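PDB 2OXB: beta-fructofuranosidase from Arabidopsis thaliana, which hydrolyses sucrose and 1-kestose, and less readily neokestose and levan, as a cell-wall invertase of glycoside hydrolase family 32. Local coordinates for residues K438-M443 and G462-I467. The protein carries 1 engineered substitution. Residues are numbered along the deposited sequence; the frame is centred on the assembly and turned at random.
Sequences KYVVLM and GAFVDI
Val441 meets Val465 and Ile467 where residues 439-443 run antiparallel to residues 462-465. From its CB outward, Val441 is in contact at every atom: CB lies 3.4 Å from Val465 O, CG1 reaches Ile467 CD1 and the CB of Val465, and CG2 packs 3.6 Å from Ile467 CG1. CG1 stands anti to the backbone N (chi1 -174°), which leaves CG2 beside that N and facing the isoleucine. Ile467 is the last residue of an inverse gamma turn centred on Asp466, and its chain crosses the valine at about a right angle; with CG1 between backbone N and carbonyl carbon (chi1 48°), its ethyl arm folds back over both Val441 methyls. An alanine in place of Val441 would probably leave a gap under that arm and let the Ile467 side chain turn more freely.

The backbones are joined by a hydrogen bond from Val465 N to Val441 O (2.8 Å) and, two residues further along, beyond the non-hydrogen-bonded pair Leu442-Phe464, by reciprocal hydrogen bonds between Met443 and Ala463. Of these two, Met443 N to Ala463 O is the straighter, at 165° about the hydrogen. On the face of Val441, Met443 CB touches Val465 CG2 at 3.6 Å. On the opposite face of the sheet, Leu442 CD1 and Val440 CG1 both approach the Phe464 ring obliquely, the leucine methyl at CE2 (3.8 Å) and the valine methyl at CD2.

The pair belongs to the C-terminal beta-sandwich module of the family, away from the active site. Strand 423-431 flanks 439-446 on its other side, with backbone hydrogen bonds to Val440 and Leu442. Over the Leu442-Phe464 face lies helix 391-397, through Cys395 and Pro391, whereas Met443, Ala463 and Val465 pack against strand 493-498 of the second sheet.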
ATOM      1  N   LYS A 438      13.696 -22.309  16.121  1.00 42.48           N
ATOM      2  CA  LYS A 438      12.950 -21.495  15.182  1.00 38.62           C
ATOM      3  C   LYS A 438      11.973 -20.661  15.974  1.00 36.58           C
ATOM      4  O   LYS A 438      11.160 -21.181  16.731  1.00 35.77           O
ATOM      5  CB  LYS A 438      12.213 -22.368  14.173  1.00 38.81           C
ATOM      6  CG  LYS A 438      13.025 -22.664  12.927  1.00 39.64           C
ATOM      7  CD  LYS A 438      13.294 -21.397  12.139  1.00 38.06           C
ATOM      8  CE  LYS A 438      13.848 -21.720  10.769  1.00 38.85           C
ATOM      9  NZ  LYS A 438      14.023 -20.506   9.928  1.00 36.69           N
ATOM     10  N   TYR A 439      12.063 -19.354  15.787  1.00 34.87           N
ATOM     11  CA  TYR A 439      11.229 -18.417  16.506  1.00 31.74           C
ATOM     12  C   TYR A 439      10.234 -17.686  15.608  1.00 30.69           C
ATOM     13  O   TYR A 439      10.386 -17.642  14.385  1.00 29.81           O
ATOM     14  CB  TYR A 439      12.144 -17.418  17.219  1.00 30.90           C
ATOM     15  CG  TYR A 439      13.092 -18.062  18.217  1.00 30.53           C
ATOM     16  CD1 TYR A 439      12.875 -17.935  19.593  1.00 31.59           C
ATOM     17  CD2 TYR A 439      14.175 -18.836  17.792  1.00 30.61           C
ATOM     18  CE1 TYR A 439      13.706 -18.565  20.527  1.00 30.35           C
ATOM     19  CE2 TYR A 439      15.016 -19.476  18.716  1.00 30.56           C
ATOM     20  CZ  TYR A 439      14.773 -19.336  20.080  1.00 30.52           C
ATOM     21  OH  TYR A 439      15.573 -19.966  21.004  1.00 28.07           O
ATOM     22  N   VAL A 440       9.198 -17.127  16.225  1.00 29.17           N
ATOM     23  CA  VAL A 440       8.195 -16.371  15.484  1.00 27.19           C
ATOM     24  C   VAL A 440       8.183 -14.940  16.015  1.00 25.94           C
ATOM     25  O   VAL A 440       8.068 -14.694  17.230  1.00 24.33           O
ATOM     26  CB  VAL A 440       6.762 -16.958  15.630  1.00 26.78           C
ATOM     27  CG1 VAL A 440       5.801 -16.194  14.733  1.00 25.22           C
ATOM     28  CG2 VAL A 440       6.749 -18.429  15.285  1.00 25.09           C
ATOM     29  N   VAL A 441       8.314 -13.997  15.094  1.00 22.74           N
ATOM     30  CA  VAL A 441       8.311 -12.596  15.460  1.00 19.93           C
ATOM     31  C   VAL A 441       6.976 -11.958  15.145  1.00 16.58           C
ATOM     32  O   VAL A 441       6.578 -11.840  13.989  1.00 14.97           O
ATOM     33  CB  VAL A 441       9.382 -11.826  14.719  1.00 21.69           C
ATOM     34  CG1 VAL A 441       9.438 -10.401  15.254  1.00 20.78           C
ATOM     35  CG2 VAL A 441      10.706 -12.526  14.871  1.00 22.85           C
ATOM     36  N   LEU A 442       6.300 -11.541  16.200  1.00 12.46           N
ATOM     37  CA  LEU A 442       5.008 -10.915  16.090  1.00 12.69           C
ATOM     38  C   LEU A 442       5.072  -9.390  16.086  1.00 15.19           C
ATOM     39  O   LEU A 442       5.594  -8.778  17.021  1.00 16.43           O
ATOM     40  CB  LEU A 442       4.126 -11.353  17.254  1.00  7.07           C
ATOM     41  CG  LEU A 442       2.753 -10.686  17.203  1.00  5.08           C
ATOM     42  CD1 LEU A 442       1.993 -11.242  16.007  1.00  3.31           C
ATOM     43  CD2 LEU A 442       1.993 -10.925  18.490  1.00  3.89           C
ATOM     44  N   MET A 443       4.539  -8.770  15.043  1.00 17.28           N
ATOM     45  CA  MET A 443       4.509  -7.317  15.005  1.00 20.36           C
ATOM     46  C   MET A 443       3.036  -6.934  15.200  1.00 21.09           C
ATOM     47  O   MET A 443       2.172  -7.348  14.415  1.00 21.69           O
ATOM     48  CB  MET A 443       5.045  -6.772  13.663  1.00 20.65           C
ATOM     49  CG  MET A 443       5.703  -5.381  13.769  1.00 22.79           C
ATOM     50  SD  MET A 443       6.125  -4.550  12.179  1.00 26.79           S
ATOM     51  CE  MET A 443       4.878  -3.158  12.141  1.00 25.48           C
ATOM     52  N   GLY A 462      -2.524  -6.997  13.006  1.00 15.34           N
ATOM     53  CA  GLY A 462      -1.414  -7.861  13.372  1.00 14.87           C
ATOM     54  C   GLY A 462      -0.607  -8.401  12.193  1.00 16.36           C
ATOM     55  O   GLY A 462      -1.102  -8.438  11.056  1.00 13.11           O
ATOM     56  N   ALA A 463       0.643  -8.802  12.464  1.00 17.04           N
ATOM     57  CA  ALA A 463       1.546  -9.371  11.444  1.00 17.10           C
ATOM     58  C   ALA A 463       2.768 -10.139  12.002  1.00 17.12           C
ATOM     59  O   ALA A 463       3.178  -9.964  13.150  1.00 15.28           O
ATOM     60  CB  ALA A 463       2.015  -8.281  10.492  1.00 17.30           C
ATOM     61  N   PHE A 464       3.308 -11.025  11.173  1.00 18.60           N
ATOM     62  CA  PHE A 464       4.477 -11.832  11.507  1.00 19.53           C
ATOM     63  C   PHE A 464       5.662 -11.252  10.731  1.00 19.00           C
ATOM     64  O   PHE A 464       5.486 -10.723   9.630  1.00 19.08           O
ATOM     65  CB  PHE A 464       4.247 -13.297  11.096  1.00 19.68           C
ATOM     66  CG  PHE A 464       3.209 -14.010  11.916  1.00 20.58           C
ATOM     67  CD1 PHE A 464       2.278 -14.859  11.305  1.00 20.83           C
ATOM     68  CD2 PHE A 464       3.154 -13.833  13.302  1.00 20.86           C
ATOM     69  CE1 PHE A 464       1.298 -15.520  12.067  1.00 19.18           C
ATOM     70  CE2 PHE A 464       2.182 -14.486  14.077  1.00 19.53           C
ATOM     71  CZ  PHE A 464       1.248 -15.334  13.457  1.00 17.84           C
ATOM     72  N   VAL A 465       6.860 -11.346  11.294  1.00 18.05           N
ATOM     73  CA  VAL A 465       8.036 -10.807  10.622  1.00 18.69           C
ATOM     74  C   VAL A 465       9.108 -11.891  10.442  1.00 20.59           C
ATOM     75  O   VAL A 465       9.624 -12.445  11.421  1.00 21.76           O
ATOM     76  CB  VAL A 465       8.614  -9.619  11.425  1.00 18.53           C
ATOM     77  CG1 VAL A 465       9.571  -8.816  10.575  1.00 17.33           C
ATOM     78  CG2 VAL A 465       7.479  -8.730  11.906  1.00 19.74           C
ATOM     79  N   ASP A 466       9.438 -12.186   9.187  1.00 21.01           N
ATOM     80  CA  ASP A 466      10.437 -13.194   8.886  1.00 21.14           C
ATOM     81  C   ASP A 466      11.839 -12.646   9.035  1.00 22.10           C
ATOM     82  O   ASP A 466      12.537 -12.370   8.056  1.00 22.94           O
ATOM     83  CB  ASP A 466      10.263 -13.760   7.479  1.00 21.85           C
ATOM     84  CG  ASP A 466      11.063 -15.047   7.273  1.00 23.99           C
ATOM     85  OD1 ASP A 466      10.809 -16.028   8.016  1.00 24.65           O
ATOM     86  OD2 ASP A 466      11.937 -15.083   6.378  1.00 23.07           O
ATOM     87  N   ILE A 467      12.239 -12.494  10.285  1.00 23.60           N
ATOM     88  CA  ILE A 467      13.562 -12.003  10.622  1.00 24.80           C
ATOM     89  C   ILE A 467      14.074 -12.988  11.623  1.00 24.33           C
ATOM     90  O   ILE A 467      13.314 -13.812  12.132  1.00 25.41           O
ATOM     91  CB  ILE A 467      13.504 -10.617  11.287  1.00 25.48           C
ATOM     92  CG1 ILE A 467      12.440 -10.639  12.395  1.00 26.50           C
ATOM     93  CG2 ILE A 467      13.218  -9.550  10.236  1.00 24.50           C
ATOM     94  CD1 ILE A 467      12.188  -9.296  13.047  1.00 30.36           C
TER